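Local atomic coordinates of peptidoglycan glycosyltransferase (Atopobium parvulum, PDB entry 4OVD), a protein that belongs to the penicillin-binding protein family, pairing a dimerisation domain with a transpeptidase domain. Residues I300-F311 against L363-I373. Residues are numbered along the deposited sequence; the frame is centred on the assembly and turned at random.
Sequences ITTSIGVDNNLF and LIGDKRFAEGI
The guanidinium of Arg-368 carries Leu-310 CD1 over one face, 3.5 Å above its plane, while Ile-364 O lies at its edge. NE and NH2 grip that carbonyl oxygen side-on; the bond from Arg-368 NE, 3.0 Å to Ile-364 O, is the straighter and runs in the carbonyl plane, whereas NH2 comes from above it. A bend at chi3 (-63°) turns the arginine back to the end of the preceding helix, where it donates to the carbonyl of its last residue, Ile-364, and the double grip fixes the flat group as a platform for leucine. The Phe-311 ring has Gly-305 C over one face and Ile-364 CG1 at its edge; Gly-305, with no side chain, lets its backbone lie directly against the ring. Phe-369 takes Ile-373 CG1 on one face and Thr-301 OG1 at its edge, a hydroxyl that is hydrogen-bonded to Ala-409 O.

Between these groups, Ile-304 is a knob in the hole formed by Ile-364, Phe-369, Gly-372 and Ile-373. Ile-304 CD1 comes 3.7 Å from Gly-372 CA, a close approach made possible by the bare CA of the glycine, and Ile-304 CG2, anti to the backbone N, meets Ile-364 CG2 at 4.0 Å. Asn-308 suits the end of its helix: ND2 of Asn-308 donates to Ile-304 O (2.9 Å, 163°), which also accepts from Asn-308 N on the other face of its plane. The same ND2 donates to a water that bridges to Arg-368 O.

Helices 300-307 and 366-373 cross at 115° with axes 9.6 Å apart. Within the transpeptidase domain, helix 298-307 also meets helix 458-474 through Val-306 on Thr-460; beyond the helix end, Phe-311 packs on Val-344 of helix 344-350 and Leu-359 of helix 353-364.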
ATOM      1  N   ILE A 300       8.396   2.856 -10.789  1.00 29.79           N
ATOM      2  CA  ILE A 300       7.505   3.662 -11.631  1.00 32.79           C
ATOM      3  C   ILE A 300       8.322   4.389 -12.690  1.00 32.59           C
ATOM      4  O   ILE A 300       8.038   4.355 -13.858  1.00 28.28           O
ATOM      5  CB  ILE A 300       6.678   4.620 -10.726  1.00 29.82           C
ATOM      6  CG1 ILE A 300       5.734   3.718  -9.932  1.00 33.76           C
ATOM      7  CG2 ILE A 300       5.829   5.546 -11.516  1.00 29.50           C
ATOM      8  CD1 ILE A 300       5.200   4.279  -8.674  1.00 41.76           C
ATOM      9  N   THR A 301       9.379   5.057 -12.271  1.00 29.68           N
ATOM     10  CA  THR A 301      10.236   5.758 -13.198  1.00 28.08           C
ATOM     11  C   THR A 301      10.796   4.828 -14.261  1.00 30.16           C
ATOM     12  O   THR A 301      10.842   5.184 -15.458  1.00 31.05           O
ATOM     13  CB  THR A 301      11.380   6.378 -12.437  1.00 33.47           C
ATOM     14  OG1 THR A 301      10.801   7.227 -11.419  1.00 31.92           O
ATOM     15  CG2 THR A 301      12.363   7.074 -13.422  1.00 33.33           C
ATOM     16  N   THR A 302      11.269   3.641 -13.868  1.00 26.54           N
ATOM     17  CA  THR A 302      11.850   2.760 -14.899  1.00 27.75           C
ATOM     18  C   THR A 302      10.771   2.181 -15.772  1.00 28.56           C
ATOM     19  O   THR A 302      10.993   1.972 -16.977  1.00 31.56           O
ATOM     20  CB  THR A 302      12.723   1.663 -14.267  1.00 31.47           C
ATOM     21  OG1 THR A 302      11.976   1.075 -13.202  1.00 31.60           O
ATOM     22  CG2 THR A 302      13.904   2.254 -13.560  1.00 33.67           C
ATOM     23  N   SER A 303       9.628   1.849 -15.188  1.00 29.82           N
ATOM     24  CA  SER A 303       8.514   1.381 -16.010  1.00 32.74           C
ATOM     25  C   SER A 303       8.122   2.374 -17.116  1.00 35.25           C
ATOM     26  O   SER A 303       7.873   1.991 -18.262  1.00 31.89           O
ATOM     27  CB  SER A 303       7.303   1.136 -15.149  1.00 34.99           C
ATOM     28  OG  SER A 303       7.622   0.055 -14.321  1.00 35.49           O
ATOM     29  N   ILE A 304       8.040   3.643 -16.777  1.00 30.64           N
ATOM     30  CA  ILE A 304       7.690   4.655 -17.740  1.00 34.58           C
ATOM     31  C   ILE A 304       8.663   4.744 -18.921  1.00 34.69           C
ATOM     32  O   ILE A 304       8.220   4.836 -20.055  1.00 35.42           O
ATOM     33  CB  ILE A 304       7.571   6.019 -17.035  1.00 33.29           C
ATOM     34  CG1 ILE A 304       6.377   6.017 -16.106  1.00 31.15           C
ATOM     35  CG2 ILE A 304       7.378   7.137 -18.045  1.00 36.62           C
ATOM     36  CD1 ILE A 304       6.408   7.243 -15.163  1.00 34.56           C
ATOM     37  N   GLY A 305       9.970   4.701 -18.635  1.00 33.84           N
ATOM     38  CA  GLY A 305      10.974   4.741 -19.636  1.00 34.56           C
ATOM     39  C   GLY A 305      10.925   3.530 -20.540  1.00 33.71           C
ATOM     40  O   GLY A 305      10.904   3.618 -21.781  1.00 37.72           O
ATOM     41  N   VAL A 306      10.814   2.393 -19.916  1.00 32.22           N
ATOM     42  CA  VAL A 306      10.803   1.151 -20.648  1.00 33.20           C
ATOM     43  C   VAL A 306       9.543   1.070 -21.482  1.00 33.82           C
ATOM     44  O   VAL A 306       9.562   0.737 -22.662  1.00 37.46           O
ATOM     45  CB  VAL A 306      10.873  -0.032 -19.674  1.00 33.13           C
ATOM     46  CG1 VAL A 306      10.574  -1.346 -20.424  1.00 40.43           C
ATOM     47  CG2 VAL A 306      12.239  -0.106 -19.010  1.00 33.00           C
ATOM     48  N   ASP A 307       8.419   1.432 -20.889  1.00 33.17           N
ATOM     49  CA  ASP A 307       7.184   1.330 -21.627  1.00 35.42           C
ATOM     50  C   ASP A 307       7.191   2.322 -22.748  1.00 39.87           C
ATOM     51  O   ASP A 307       6.474   2.161 -23.691  1.00 36.68           O
ATOM     52  CB  ASP A 307       5.949   1.551 -20.766  1.00 39.41           C
ATOM     53  CG  ASP A 307       4.709   0.861 -21.397  1.00 47.30           C
ATOM     54  OD1 ASP A 307       4.754  -0.393 -21.700  1.00 44.10           O
ATOM     55  OD2 ASP A 307       3.724   1.586 -21.589  1.00 48.62           O
ATOM     56  N   ASN A 308       7.940   3.404 -22.632  1.00 38.52           N
ATOM     57  CA  ASN A 308       8.023   4.345 -23.767  1.00 36.57           C
ATOM     58  C   ASN A 308       9.162   3.968 -24.745  1.00 34.33           C
ATOM     59  O   ASN A 308       9.458   4.698 -25.667  1.00 33.98           O
ATOM     60  CB  ASN A 308       8.219   5.748 -23.249  1.00 37.02           C
ATOM     61  CG  ASN A 308       6.893   6.426 -22.913  1.00 41.61           C
ATOM     62  OD1 ASN A 308       6.262   6.935 -23.773  1.00 42.62           O
ATOM     63  ND2 ASN A 308       6.539   6.484 -21.668  1.00 43.47           N
ATOM     64  N   ASN A 309       9.844   2.859 -24.477  1.00 33.17           N
ATOM     65  CA  ASN A 309      10.904   2.329 -25.358  1.00 38.14           C
ATOM     66  C   ASN A 309      12.102   3.285 -25.453  1.00 36.95           C
ATOM     67  O   ASN A 309      12.708   3.484 -26.501  1.00 37.42           O
ATOM     68  CB  ASN A 309      10.371   1.998 -26.756  1.00 41.47           C
ATOM     69  CG  ASN A 309       9.242   0.918 -26.764  1.00 45.03           C
ATOM     70  OD1 ASN A 309       8.268   1.058 -27.463  1.00 49.19           O
ATOM     71  ND2 ASN A 309       9.363  -0.099 -25.964  1.00 42.54           N
ATOM     72  N   LEU A 310      12.461   3.825 -24.311  1.00 34.73           N
ATOM     73  CA  LEU A 310      13.533   4.751 -24.247  1.00 34.52           C
ATOM     74  C   LEU A 310      14.797   4.113 -23.726  1.00 31.08           C
ATOM     75  O   LEU A 310      15.862   4.708 -23.823  1.00 33.07           O
ATOM     76  CB  LEU A 310      13.151   5.919 -23.362  1.00 36.14           C
ATOM     77  CG  LEU A 310      11.916   6.682 -23.842  1.00 38.02           C
ATOM     78  CD1 LEU A 310      11.600   7.761 -22.835  1.00 39.53           C
ATOM     79  CD2 LEU A 310      12.032   7.302 -25.211  1.00 40.57           C
ATOM     80  N   PHE A 311      14.667   2.934 -23.150  1.00 28.81           N
ATOM     81  CA  PHE A 311      15.793   2.146 -22.712  1.00 26.55           C
ATOM     82  C   PHE A 311      15.261   0.829 -22.275  1.00 29.56           C
ATOM     83  O   PHE A 311      14.032   0.647 -22.158  1.00 32.01           O
ATOM     84  CB  PHE A 311      16.536   2.803 -21.499  1.00 32.66           C
ATOM     85  CG  PHE A 311      15.641   3.329 -20.407  1.00 32.98           C
ATOM     86  CD1 PHE A 311      15.073   2.501 -19.480  1.00 32.11           C
ATOM     87  CD2 PHE A 311      15.409   4.714 -20.306  1.00 31.28           C
ATOM     88  CE1 PHE A 311      14.274   3.013 -18.451  1.00 36.15           C
ATOM     89  CE2 PHE A 311      14.589   5.217 -19.310  1.00 32.16           C
ATOM     90  CZ  PHE A 311      14.031   4.361 -18.381  1.00 35.23           C
ATOM     91  N   LEU A 363      16.546  11.224 -20.821  1.00 37.68           N
ATOM     92  CA  LEU A 363      15.855  10.322 -21.722  1.00 41.63           C
ATOM     93  C   LEU A 363      14.349  10.437 -21.689  1.00 41.88           C
ATOM     94  O   LEU A 363      13.750  10.441 -22.736  1.00 37.08           O
ATOM     95  CB  LEU A 363      16.214   8.892 -21.376  1.00 42.01           C
ATOM     96  CG  LEU A 363      17.734   8.642 -21.414  1.00 50.10           C
ATOM     97  CD1 LEU A 363      18.038   7.249 -20.941  1.00 48.36           C
ATOM     98  CD2 LEU A 363      18.224   8.836 -22.845  1.00 55.66           C
ATOM     99  N   ILE A 364      13.730  10.464 -20.500  1.00 35.51           N
ATOM    100  CA  ILE A 364      12.259  10.457 -20.458  1.00 36.74           C
ATOM    101  C   ILE A 364      11.716  11.819 -20.773  1.00 35.44           C
ATOM    102  O   ILE A 364      10.877  11.963 -21.681  1.00 36.13           O
ATOM    103  CB  ILE A 364      11.720   9.937 -19.125  1.00 36.67           C
ATOM    104  CG1 ILE A 364      12.423   8.602 -18.755  1.00 36.45           C
ATOM    105  CG2 ILE A 364      10.192   9.818 -19.152  1.00 34.49           C
ATOM    106  CD1 ILE A 364      12.105   8.094 -17.356  1.00 36.14           C
ATOM    107  N   GLY A 365      12.138  12.833 -20.032  1.00 34.09           N
ATOM    108  CA  GLY A 365      11.624  14.159 -20.307  1.00 33.44           C
ATOM    109  C   GLY A 365      10.450  14.298 -19.365  1.00 42.34           C
ATOM    110  O   GLY A 365       9.775  13.317 -19.033  1.00 39.35           O
ATOM    111  N   ASP A 366      10.159  15.532 -18.973  1.00 39.05           N
ATOM    112  CA  ASP A 366       9.101  15.796 -18.006  1.00 45.93           C
ATOM    113  C   ASP A 366       7.728  15.434 -18.503  1.00 42.89           C
ATOM    114  O   ASP A 366       6.925  14.913 -17.775  1.00 39.63           O
ATOM    115  CB  ASP A 366       9.127  17.293 -17.640  1.00 43.62           C
ATOM    116  CG  ASP A 366      10.307  17.615 -16.737  1.00 53.65           C
ATOM    117  OD1 ASP A 366      10.988  16.647 -16.251  1.00 47.86           O
ATOM    118  OD2 ASP A 366      10.512  18.807 -16.471  1.00 49.30           O
ATOM    119  N   LYS A 367       7.470  15.743 -19.751  1.00 38.69           N
ATOM    120  CA  LYS A 367       6.168  15.448 -20.338  1.00 42.17           C
ATOM    121  C   LYS A 367       5.800  13.976 -20.278  1.00 42.66           C
ATOM    122  O   LYS A 367       4.692  13.655 -19.829  1.00 40.05           O
ATOM    123  CB  LYS A 367       6.119  15.933 -21.791  1.00 45.70           C
ATOM    124  CG  LYS A 367       4.802  15.583 -22.481  1.00 49.54           C
ATOM    125  CD  LYS A 367       4.631  16.389 -23.764  1.00 55.42           C
ATOM    126  CE  LYS A 367       3.452  15.844 -24.534  1.00 60.60           C
ATOM    127  NZ  LYS A 367       3.228  16.702 -25.696  1.00 74.17           N
ATOM    128  N   ARG A 368       6.670  13.086 -20.796  1.00 40.12           N
ATOM    129  CA  ARG A 368       6.369  11.649 -20.746  1.00 41.54           C
ATOM    130  C   ARG A 368       6.391  11.170 -19.326  1.00 37.28           C
ATOM    131  O   ARG A 368       5.642  10.249 -18.974  1.00 33.90           O
ATOM    132  CB  ARG A 368       7.301  10.798 -21.643  1.00 39.51           C
ATOM    133  CG  ARG A 368       7.015  10.985 -23.125  1.00 47.04           C
ATOM    134  CD  ARG A 368       7.935  10.195 -24.044  1.00 47.08           C
ATOM    135  NE  ARG A 368       9.325  10.625 -23.911  1.00 43.67           N
ATOM    136  CZ  ARG A 368      10.202  10.553 -24.900  1.00 48.95           C
ATOM    137  NH1 ARG A 368       9.794  10.125 -26.089  1.00 43.75           N
ATOM    138  NH2 ARG A 368      11.478  10.951 -24.708  1.00 48.94           N
ATOM    139  N   PHE A 369       7.215  11.807 -18.489  1.00 36.28           N
ATOM    140  CA  PHE A 369       7.261  11.412 -17.091  1.00 34.80           C
ATOM    141  C   PHE A 369       5.945  11.730 -16.433  1.00 37.55           C
ATOM    142  O   PHE A 369       5.331  10.874 -15.812  1.00 36.25           O
ATOM    143  CB  PHE A 369       8.380  12.129 -16.328  1.00 35.59           C
ATOM    144  CG  PHE A 369       8.505  11.712 -14.879  1.00 35.54           C
ATOM    145  CD1 PHE A 369       9.066  10.473 -14.531  1.00 35.83           C
ATOM    146  CD2 PHE A 369       8.113  12.540 -13.893  1.00 36.58           C
ATOM    147  CE1 PHE A 369       9.215  10.134 -13.239  1.00 37.89           C
ATOM    148  CE2 PHE A 369       8.290  12.200 -12.560  1.00 37.72           C
ATOM    149  CZ  PHE A 369       8.864  11.009 -12.235  1.00 37.52           C
ATOM    150  N   ALA A 370       5.525  12.983 -16.523  1.00 38.41           N
ATOM    151  CA  ALA A 370       4.269  13.387 -15.913  1.00 37.04           C
ATOM    152  C   ALA A 370       3.088  12.589 -16.496  1.00 38.92           C
ATOM    153  O   ALA A 370       2.119  12.284 -15.792  1.00 39.83           O
ATOM    154  CB  ALA A 370       4.055  14.871 -16.065  1.00 41.45           C
ATOM    155  N   GLU A 371       3.125  12.239 -17.776  1.00 37.13           N
ATOM    156  CA  GLU A 371       2.020  11.432 -18.304  1.00 40.47           C
ATOM    157  C   GLU A 371       2.016  10.056 -17.698  1.00 38.02           C
ATOM    158  O   GLU A 371       0.962   9.532 -17.374  1.00 38.02           O
ATOM    159  CB  GLU A 371       2.048  11.323 -19.830  1.00 45.16           C
ATOM    160  CG  GLU A 371       1.597  12.635 -20.471  1.00 57.46           C
ATOM    161  CD  GLU A 371       1.870  12.689 -21.959  1.00 68.01           C
ATOM    162  OE1 GLU A 371       2.602  11.811 -22.484  1.00 77.31           O
ATOM    163  OE2 GLU A 371       1.383  13.648 -22.584  1.00 64.89           O
ATOM    164  N   GLY A 372       3.198   9.494 -17.460  1.00 35.74           N
ATOM    165  CA  GLY A 372       3.262   8.167 -16.886  1.00 35.52           C
ATOM    166  C   GLY A 372       2.812   8.131 -15.444  1.00 35.05           C
ATOM    167  O   GLY A 372       2.172   7.177 -15.044  1.00 34.69           O
ATOM    168  N   ILE A 373       3.286   9.084 -14.646  1.00 35.80           N
ATOM    169  CA  ILE A 373       2.913   9.207 -13.238  1.00 39.02           C
ATOM    170  C   ILE A 373       1.403   9.180 -13.141  1.00 36.99           C
ATOM    171  O   ILE A 373       0.817   8.516 -12.274  1.00 33.62           O
ATOM    172  CB  ILE A 373       3.340  10.614 -12.716  1.00 43.64           C
ATOM    173  CG1 ILE A 373       4.829  10.651 -12.558  1.00 51.97           C
ATOM    174  CG2 ILE A 373       2.710  11.027 -11.420  1.00 52.93           C
ATOM    175  CD1 ILE A 373       5.396   9.385 -12.046  1.00 44.33           C
TER
HETATM  176  O   HOH W   1       4.663   8.264 -20.485  1.00 34.45           O